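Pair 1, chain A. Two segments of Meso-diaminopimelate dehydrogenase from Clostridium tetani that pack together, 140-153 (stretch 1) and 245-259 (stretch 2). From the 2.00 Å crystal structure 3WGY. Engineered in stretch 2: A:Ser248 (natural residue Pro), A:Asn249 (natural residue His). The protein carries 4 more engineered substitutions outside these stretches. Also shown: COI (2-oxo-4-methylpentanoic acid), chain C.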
# COMPACT_ATOMS: atom_id res chain seq x y z
N PRO A 140 7.80 -12.04 -6.23
CA PRO A 140 9.23 -12.33 -6.08
C PRO A 140 10.04 -12.27 -7.36
O PRO A 140 11.24 -11.99 -7.33
CB PRO A 140 9.22 -13.72 -5.45
CG PRO A 140 7.98 -14.33 -6.00
CD PRO A 140 6.99 -13.21 -5.86
N LYS A 141 9.38 -12.54 -8.48
CA LYS A 141 10.04 -12.48 -9.78
C LYS A 141 9.51 -11.25 -10.51
O LYS A 141 8.33 -11.18 -10.86
CB LYS A 141 9.75 -13.75 -10.58
CG LYS A 141 10.14 -15.05 -9.87
CD LYS A 141 11.62 -15.07 -9.50
CE LYS A 141 11.99 -16.38 -8.81
NZ LYS A 141 13.44 -16.47 -8.51
N GLY A 142 10.38 -10.28 -10.72
CA GLY A 142 9.98 -9.06 -11.39
C GLY A 142 10.93 -7.94 -11.03
O GLY A 142 11.98 -8.19 -10.42
N LYS A 143 10.57 -6.71 -11.38
CA LYS A 143 11.42 -5.56 -11.10
C LYS A 143 10.68 -4.44 -10.38
O LYS A 143 9.49 -4.23 -10.60
CB LYS A 143 11.98 -5.01 -12.42
CG LYS A 143 12.88 -6.00 -13.19
CD LYS A 143 13.41 -5.40 -14.49
CE LYS A 143 14.33 -6.36 -15.24
NZ LYS A 143 15.58 -6.69 -14.47
N THR A 144 11.38 -3.74 -9.49
CA THR A 144 10.77 -2.63 -8.78
C THR A 144 11.31 -1.33 -9.36
O THR A 144 12.50 -1.22 -9.64
CB THR A 144 11.11 -2.63 -7.28
OG1 THR A 144 10.68 -3.86 -6.69
CG2 THR A 144 10.41 -1.47 -6.59
N HIS A 145 10.43 -0.36 -9.52
CA HIS A 145 10.82 0.93 -10.05
C HIS A 145 10.26 2.07 -9.20
O HIS A 145 9.04 2.22 -9.07
CB HIS A 145 10.30 1.08 -11.48
CG HIS A 145 10.86 0.08 -12.44
ND1 HIS A 145 12.22 -0.03 -12.70
CD2 HIS A 145 10.26 -0.85 -13.22
CE1 HIS A 145 12.42 -0.98 -13.59
NE2 HIS A 145 11.24 -1.49 -13.93
N THR A 146 11.15 2.87 -8.60
CA THR A 146 10.70 4.00 -7.82
C THR A 146 11.08 5.28 -8.57
O THR A 146 12.21 5.43 -9.03
CB THR A 146 11.35 4.06 -6.41
OG1 THR A 146 11.09 2.83 -5.71
CG2 THR A 146 10.75 5.20 -5.61
N PHE A 147 10.12 6.18 -8.70
CA PHE A 147 10.33 7.47 -9.37
C PHE A 147 9.96 8.55 -8.36
O PHE A 147 9.02 8.38 -7.59
CB PHE A 147 9.44 7.61 -10.60
CG PHE A 147 9.74 6.63 -11.71
CD1 PHE A 147 9.46 5.29 -11.56
CD2 PHE A 147 10.26 7.08 -12.92
CE1 PHE A 147 9.69 4.39 -12.61
CE2 PHE A 147 10.49 6.20 -13.98
CZ PHE A 147 10.20 4.85 -13.82
N TRP A 148 10.62 9.62 -8.32
CA TRP A 148 10.28 10.69 -7.41
C TRP A 148 9.66 11.83 -8.22
O TRP A 148 10.35 12.55 -8.93
CB TRP A 148 11.52 11.10 -6.61
CG TRP A 148 11.96 9.98 -5.69
CD1 TRP A 148 11.49 9.71 -4.43
CD2 TRP A 148 12.89 8.93 -6.00
NE1 TRP A 148 12.05 8.55 -3.94
CE2 TRP A 148 12.92 8.05 -4.88
CE3 TRP A 148 13.69 8.63 -7.11
CZ2 TRP A 148 13.72 6.90 -4.85
CZ3 TRP A 148 14.49 7.48 -7.08
CH2 TRP A 148 14.49 6.63 -5.95
N GLY A 149 8.33 11.92 -8.12
CA GLY A 149 7.51 12.90 -8.83
C GLY A 149 8.08 14.29 -8.83
O GLY A 149 9.09 14.54 -8.16
N LYS A 150 7.44 15.21 -9.55
CA LYS A 150 7.96 16.58 -9.61
C LYS A 150 8.18 17.17 -8.21
O LYS A 150 7.25 17.31 -7.42
CB LYS A 150 7.03 17.49 -10.41
CG LYS A 150 7.53 18.92 -10.52
CD LYS A 150 6.69 19.74 -11.48
CE LYS A 150 7.17 21.18 -11.53
NZ LYS A 150 6.46 21.96 -12.59
N GLY A 151 9.48 17.42 -7.85
CA GLY A 151 9.77 18.15 -6.64
C GLY A 151 11.14 18.78 -6.74
O GLY A 151 11.91 18.45 -7.65
N VAL A 152 11.44 19.68 -5.82
CA VAL A 152 12.70 20.37 -5.83
C VAL A 152 13.83 19.59 -5.16
O VAL A 152 13.60 18.80 -4.24
CB VAL A 152 12.57 21.73 -5.13
CG1 VAL A 152 13.87 22.49 -5.26
CG2 VAL A 152 11.40 22.52 -5.71
N SER A 153 15.04 19.79 -5.66
CA SER A 153 16.23 19.17 -5.08
C SER A 153 17.05 20.34 -4.59
O SER A 153 17.80 20.95 -5.35
CB SER A 153 17.00 18.39 -6.14
OG SER A 153 16.17 17.43 -6.76
N ALA A 245 7.01 28.05 -5.54
CA ALA A 245 7.11 27.96 -4.10
C ALA A 245 7.91 26.71 -3.76
O ALA A 245 8.61 26.67 -2.75
CB ALA A 245 5.72 27.89 -3.47
N GLY A 246 7.80 25.70 -4.62
CA GLY A 246 8.54 24.46 -4.44
C GLY A 246 8.14 23.60 -3.25
O GLY A 246 8.98 22.87 -2.71
N LEU A 247 6.88 23.67 -2.84
CA LEU A 247 6.41 22.90 -1.69
C LEU A 247 5.70 21.60 -2.07
O LEU A 247 5.28 20.84 -1.20
CB LEU A 247 5.46 23.76 -0.84
CG LEU A 247 5.97 25.15 -0.46
CD1 LEU A 247 4.89 25.91 0.28
CD2 LEU A 247 7.23 25.02 0.40
N SER A 248 5.58 21.35 -3.37
CA SER A 248 4.90 20.15 -3.84
C SER A 248 5.85 19.02 -4.23
O SER A 248 7.02 19.24 -4.53
CB SER A 248 4.01 20.51 -5.02
OG SER A 248 3.06 21.50 -4.64
N ASN A 249 5.33 17.80 -4.20
CA ASN A 249 6.14 16.63 -4.55
C ASN A 249 5.27 15.40 -4.77
O ASN A 249 4.03 15.44 -4.66
CB ASN A 249 7.15 16.35 -3.43
CG ASN A 249 8.53 15.98 -3.97
OD1 ASN A 249 8.65 15.24 -4.95
ND2 ASN A 249 9.58 16.49 -3.33
N GLY A 250 5.94 14.30 -5.07
CA GLY A 250 5.24 13.06 -5.31
C GLY A 250 6.23 12.01 -5.78
O GLY A 250 7.44 12.23 -5.77
N GLY A 251 5.70 10.87 -6.20
CA GLY A 251 6.56 9.81 -6.67
C GLY A 251 5.73 8.61 -7.01
O GLY A 251 4.50 8.61 -6.83
N PHE A 252 6.40 7.58 -7.52
CA PHE A 252 5.79 6.33 -7.93
C PHE A 252 6.63 5.14 -7.50
O PHE A 252 7.86 5.20 -7.52
CB PHE A 252 5.64 6.27 -9.45
CG PHE A 252 4.90 7.42 -10.04
CD1 PHE A 252 5.52 8.66 -10.20
CD2 PHE A 252 3.58 7.28 -10.42
CE1 PHE A 252 4.81 9.74 -10.73
CE2 PHE A 252 2.86 8.36 -10.95
CZ PHE A 252 3.48 9.59 -11.10
N VAL A 253 5.96 4.07 -7.08
CA VAL A 253 6.62 2.82 -6.72
C VAL A 253 5.89 1.76 -7.52
O VAL A 253 4.73 1.44 -7.25
CB VAL A 253 6.53 2.50 -5.22
CG1 VAL A 253 7.19 1.15 -4.96
CG2 VAL A 253 7.22 3.58 -4.41
N ILE A 254 6.57 1.20 -8.52
CA ILE A 254 5.97 0.21 -9.39
C ILE A 254 6.64 -1.16 -9.40
O ILE A 254 7.85 -1.26 -9.59
CB ILE A 254 5.94 0.74 -10.83
CG1 ILE A 254 5.13 2.04 -10.89
CG2 ILE A 254 5.40 -0.32 -11.76
CD1 ILE A 254 5.26 2.77 -12.20
N ARG A 255 5.85 -2.22 -9.21
CA ARG A 255 6.42 -3.56 -9.25
C ARG A 255 5.87 -4.22 -10.49
O ARG A 255 4.66 -4.42 -10.63
CB ARG A 255 6.03 -4.38 -8.01
CG ARG A 255 6.63 -5.80 -7.98
CD ARG A 255 8.15 -5.80 -7.76
NE ARG A 255 8.70 -7.16 -7.69
CZ ARG A 255 10.00 -7.44 -7.59
NH1 ARG A 255 10.90 -6.46 -7.56
NH2 ARG A 255 10.41 -8.70 -7.52
N SER A 256 6.78 -4.51 -11.41
CA SER A 256 6.42 -5.16 -12.65
C SER A 256 6.91 -6.59 -12.52
O SER A 256 8.11 -6.85 -12.54
CB SER A 256 7.11 -4.49 -13.84
OG SER A 256 6.79 -5.17 -15.04
N GLY A 257 5.97 -7.51 -12.38
CA GLY A 257 6.35 -8.90 -12.24
C GLY A 257 5.68 -9.72 -13.31
O GLY A 257 4.81 -9.24 -14.03
N ASN A 258 6.10 -10.96 -13.42
CA ASN A 258 5.52 -11.85 -14.40
C ASN A 258 5.05 -13.09 -13.65
O ASN A 258 5.69 -13.51 -12.69
CB ASN A 258 6.55 -12.23 -15.46
CG ASN A 258 7.88 -12.62 -14.85
OD1 ASN A 258 8.63 -11.78 -14.35
ND2 ASN A 258 8.19 -13.91 -14.89
N THR A 259 3.93 -13.65 -14.06
CA THR A 259 3.45 -14.86 -13.40
C THR A 259 4.43 -15.94 -13.81
O THR A 259 5.55 -15.65 -14.23
CB THR A 259 2.06 -15.26 -13.87
OG1 THR A 259 2.11 -15.61 -15.26
CG2 THR A 259 1.09 -14.12 -13.67
C1 COI C . 18.79 18.13 -2.96
O1 COI C . 19.19 18.40 -4.11
O2 COI C . 17.57 18.00 -2.73
C2 COI C . 19.80 17.97 -1.81
O3 COI C . 21.01 18.09 -1.99
C3 COI C . 19.20 17.66 -0.44
C4 COI C . 19.09 18.95 0.38
C5 COI C . 18.43 18.64 1.73
C6 COI C . 20.48 19.54 0.61
O HOH W 1 9.36 20.19 -3.95

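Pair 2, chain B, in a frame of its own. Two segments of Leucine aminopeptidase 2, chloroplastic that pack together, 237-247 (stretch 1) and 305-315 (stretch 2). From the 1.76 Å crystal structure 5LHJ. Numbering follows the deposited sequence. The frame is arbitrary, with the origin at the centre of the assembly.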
# COMPACT_ATOMS: atom_id res chain seq x y z
N PRO B 237 13.97 16.81 26.95
CA PRO B 237 14.84 15.84 27.60
C PRO B 237 14.02 14.79 28.38
O PRO B 237 12.94 15.12 28.86
CB PRO B 237 15.66 16.70 28.56
CG PRO B 237 14.73 17.80 28.92
CD PRO B 237 13.99 18.11 27.65
N PRO B 238 14.54 13.57 28.53
CA PRO B 238 13.82 12.56 29.31
C PRO B 238 13.91 12.82 30.82
O PRO B 238 14.69 13.68 31.26
CB PRO B 238 14.54 11.26 28.93
CG PRO B 238 15.94 11.69 28.62
CD PRO B 238 15.80 13.04 27.98
N ARG B 239 13.05 12.13 31.56
CA ARG B 239 12.99 12.20 33.02
C ARG B 239 12.79 10.80 33.54
O ARG B 239 12.22 9.94 32.85
CB ARG B 239 11.82 13.08 33.49
CG ARG B 239 11.93 14.56 33.13
CD ARG B 239 12.98 15.26 33.99
NE ARG B 239 13.11 16.70 33.75
CZ ARG B 239 13.98 17.28 32.92
NH1 ARG B 239 14.81 16.57 32.15
NH2 ARG B 239 14.03 18.61 32.86
N TYR B 240 13.24 10.56 34.77
CA TYR B 240 12.90 9.33 35.48
C TYR B 240 12.43 9.71 36.87
O TYR B 240 13.12 10.47 37.56
CB TYR B 240 14.10 8.39 35.55
CG TYR B 240 13.83 7.14 36.32
CD1 TYR B 240 12.96 6.17 35.83
CD2 TYR B 240 14.46 6.91 37.54
CE1 TYR B 240 12.70 5.01 36.54
CE2 TYR B 240 14.22 5.75 38.26
CZ TYR B 240 13.35 4.80 37.76
OH TYR B 240 13.12 3.64 38.48
N VAL B 241 11.27 9.18 37.26
CA VAL B 241 10.65 9.54 38.55
C VAL B 241 10.39 8.28 39.37
O VAL B 241 9.87 7.27 38.86
CB VAL B 241 9.33 10.33 38.37
CG1 VAL B 241 8.78 10.80 39.72
CG2 VAL B 241 9.57 11.54 37.47
N GLU B 242 10.76 8.33 40.65
CA GLU B 242 10.39 7.28 41.60
C GLU B 242 9.50 7.88 42.67
O GLU B 242 9.80 8.94 43.22
CB GLU B 242 11.63 6.58 42.18
CG GLU B 242 12.20 5.56 41.20
CD GLU B 242 13.46 4.84 41.65
OE1 GLU B 242 14.12 5.28 42.62
OE2 GLU B 242 13.81 3.82 41.01
N LEU B 243 8.39 7.19 42.93
CA LEU B 243 7.28 7.71 43.72
C LEU B 243 6.95 6.61 44.70
O LEU B 243 6.58 5.52 44.27
CB LEU B 243 6.10 8.01 42.76
CG LEU B 243 4.79 8.61 43.27
CD1 LEU B 243 5.04 10.01 43.78
CD2 LEU B 243 3.74 8.65 42.17
N THR B 244 7.10 6.85 46.01
CA THR B 244 6.95 5.79 47.01
C THR B 244 5.87 6.06 48.08
O THR B 244 5.88 7.11 48.74
CB THR B 244 8.30 5.51 47.71
OG1 THR B 244 9.30 5.27 46.72
CG2 THR B 244 8.21 4.31 48.62
N TYR B 245 4.97 5.08 48.25
CA TYR B 245 4.02 5.04 49.35
C TYR B 245 4.56 4.14 50.44
O TYR B 245 4.77 2.94 50.23
CB TYR B 245 2.67 4.54 48.87
CG TYR B 245 1.65 4.29 49.97
CD1 TYR B 245 1.10 5.35 50.70
CD2 TYR B 245 1.23 2.99 50.27
CE1 TYR B 245 0.16 5.11 51.70
CE2 TYR B 245 0.30 2.75 51.27
CZ TYR B 245 -0.24 3.81 51.98
OH TYR B 245 -1.18 3.56 52.97
N ASP B 246 4.80 4.72 51.62
CA ASP B 246 5.44 4.00 52.72
C ASP B 246 4.72 4.37 54.01
O ASP B 246 5.21 5.20 54.75
CB ASP B 246 6.93 4.38 52.78
CG ASP B 246 7.81 3.29 53.38
OD1 ASP B 246 7.30 2.41 54.12
OD2 ASP B 246 9.03 3.31 53.10
N PRO B 247 3.57 3.73 54.28
CA PRO B 247 2.67 4.17 55.35
C PRO B 247 3.20 3.93 56.76
O PRO B 247 3.77 2.87 57.00
CB PRO B 247 1.43 3.32 55.12
CG PRO B 247 1.97 2.03 54.59
CD PRO B 247 3.23 2.37 53.83
N LEU B 305 0.92 -1.70 53.14
CA LEU B 305 1.71 -2.19 52.02
C LEU B 305 2.60 -1.07 51.52
O LEU B 305 2.12 0.04 51.30
CB LEU B 305 0.75 -2.63 50.89
CG LEU B 305 1.32 -3.33 49.67
CD1 LEU B 305 1.82 -4.71 50.06
CD2 LEU B 305 0.27 -3.46 48.57
N ARG B 306 3.88 -1.37 51.33
CA ARG B 306 4.81 -0.42 50.75
C ARG B 306 4.76 -0.58 49.23
O ARG B 306 4.86 -1.69 48.73
CB ARG B 306 6.22 -0.71 51.24
CG ARG B 306 7.25 0.33 50.86
CD ARG B 306 8.57 -0.02 51.52
NE ARG B 306 9.59 1.00 51.32
CZ ARG B 306 10.87 0.88 51.68
NH1 ARG B 306 11.33 -0.24 52.26
NH2 ARG B 306 11.72 1.88 51.44
N VAL B 307 4.60 0.53 48.52
CA VAL B 307 4.51 0.50 47.05
C VAL B 307 5.42 1.57 46.46
O VAL B 307 5.34 2.74 46.82
CB VAL B 307 3.07 0.69 46.54
CG1 VAL B 307 3.00 0.44 45.04
CG2 VAL B 307 2.11 -0.25 47.27
N ARG B 308 6.29 1.15 45.53
CA ARG B 308 7.18 2.05 44.82
C ARG B 308 6.82 2.10 43.34
O ARG B 308 6.78 1.06 42.69
CB ARG B 308 8.61 1.57 45.00
CG ARG B 308 9.63 2.16 44.03
CD ARG B 308 10.05 3.59 44.30
NE ARG B 308 10.80 3.71 45.56
CZ ARG B 308 12.06 3.33 45.76
NH1 ARG B 308 12.78 2.75 44.79
NH2 ARG B 308 12.61 3.51 46.97
N GLY B 309 6.61 3.31 42.82
CA GLY B 309 6.43 3.55 41.38
C GLY B 309 7.74 3.93 40.72
O GLY B 309 8.54 4.69 41.30
N HIS B 310 7.97 3.42 39.51
CA HIS B 310 9.18 3.64 38.73
C HIS B 310 8.71 4.09 37.34
O HIS B 310 8.04 3.31 36.65
CB HIS B 310 10.00 2.35 38.59
CG HIS B 310 10.27 1.65 39.89
ND1 HIS B 310 11.45 1.79 40.58
CD2 HIS B 310 9.54 0.75 40.59
CE1 HIS B 310 11.43 1.03 41.66
NE2 HIS B 310 10.28 0.37 41.68
N LEU B 311 9.02 5.33 36.97
CA LEU B 311 8.36 6.01 35.84
C LEU B 311 9.36 6.66 34.86
O LEU B 311 9.75 7.81 35.04
CB LEU B 311 7.37 7.05 36.37
CG LEU B 311 6.31 6.47 37.33
CD1 LEU B 311 5.82 7.49 38.32
CD2 LEU B 311 5.18 5.82 36.56
N PRO B 312 9.76 5.93 33.80
CA PRO B 312 10.57 6.52 32.74
C PRO B 312 9.72 7.33 31.76
O PRO B 312 8.72 6.82 31.23
CB PRO B 312 11.18 5.30 32.05
CG PRO B 312 10.15 4.23 32.23
CD PRO B 312 9.51 4.49 33.57
N LEU B 313 10.12 8.59 31.54
CA LEU B 313 9.36 9.55 30.75
C LEU B 313 10.20 10.08 29.59
O LEU B 313 11.32 10.54 29.81
CB LEU B 313 8.91 10.72 31.63
CG LEU B 313 8.34 10.41 33.02
CD1 LEU B 313 7.92 11.69 33.72
CD2 LEU B 313 7.13 9.49 32.94
N ALA B 314 9.68 10.02 28.38
CA ALA B 314 10.41 10.48 27.19
C ALA B 314 9.49 10.69 26.01
O ALA B 314 8.35 10.24 26.01
CB ALA B 314 11.51 9.48 26.82
N GLU B 315 9.99 11.41 25.00
CA GLU B 315 9.37 11.45 23.67
C GLU B 315 10.19 10.60 22.70
O GLU B 315 11.40 10.53 22.83
CB GLU B 315 9.29 12.86 23.11
CG GLU B 315 8.37 13.84 23.82
CD GLU B 315 8.22 15.15 23.05
OE1 GLU B 315 9.09 15.48 22.20
OE2 GLU B 315 7.23 15.87 23.29

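Both pairs are two-stranded antiparallel ladders, and they share a backbone closely: superposed on 14 central residues, they differ by 0.6 Å. In pair 1 strand 142-147 runs against strand 249-258 at 170°; in pair 2 strand 239-245 runs against strand 306-315 at 167°, and in each the axes approach to 4.5 Å. The register is the same. A:Lys143 with A:Ser256, A:His145 with A:Ile254 and A:Phe147 with A:Phe252 are hydrogen-bonded pairs, matching B:Arg239 with B:Leu313, B:Val241 with B:Leu311 and B:Leu243 with B:Gly309. The bonds are short and come in couples: A:His145 N to A:Ile254 O and A:Ile254 N to A:His145 O are both 2.7 Å, while B:Leu243 N to B:Gly309 O is 3.0 Å and B:Gly309 N to B:Leu243 O is 2.6 Å.

The shared backbone still admits different side chains at many of the matched positions. On the face that carries A:His145 and A:Ile254, pair 2 places B:Val241 and B:Leu311, whose CB atoms lie 4.3 Å apart; B:Val241 CG2 also reaches B:Leu313 CD1 at 4.1 Å. The second strand carries a branched aliphatic residue here in both pairs: the side-chain centres of A:Ile254 and B:Leu311 fall 1.1 Å apart after superposition. One step along, bulk is distributed differently. Pair 1 sets two aromatics side by side, A:Phe147 CB lying 4.1 Å from A:Phe252 CD1. Pair 2 has B:Leu243 opposite B:Gly309, and B:Leu243 CB instead comes within 4.5 Å of B:Leu311 CD1, a diagonal contact.

The other face shows the sharper contrast. A:Arg255 extends back across the neighbouring strand and donates from NH1 to A:Thr144 OG1 at 2.8 Å; with 100 Å² covered, it gives the largest single contribution in pair 1. One face of its guanidinium lies over the backbone at A:Gly142 O and A:Lys143 N. A side chain at A:Gly142 would clash with A:Ser256 O and A:Gly257 CA, and its backbone angles call for glycine in any case. The matching positions in pair 2 are B:Pro312, B:Tyr240 and B:Pro238: ring packing replaces the arginine, with B:Tyr240 CD1 4.3 Å from B:Pro312 CB, and B:Pro238 CB meets B:Ala314 CB at 4.1 Å.

Where A:Thr146 CG2 lies 4.1 Å from A:Val253 CG2, pair 2 buries a polar pair: B:His310 ND1 donates to B:Glu242 OE2 at 3.1 Å, and B:Tyr240 OH donates to that same OE2 at 2.6 Å. Farther along, B:Arg308 NE donates to B:Thr244 OG1 in a very short 2.5 Å bond, so an arginine-threonine bond serves both pairs at different positions.

The ladders part at this end. Pair 2 continues through B:Tyr245 and B:Val307, whereas pair 1 turns to glycines: an ideal CB on A:Gly149 would clash with A:Gly250 C, and one on A:Gly251 with A:Phe147 O. Beyond them, a water joins A:Val152 N at 2.8 Å to A:Ser248 O at 2.6 Å.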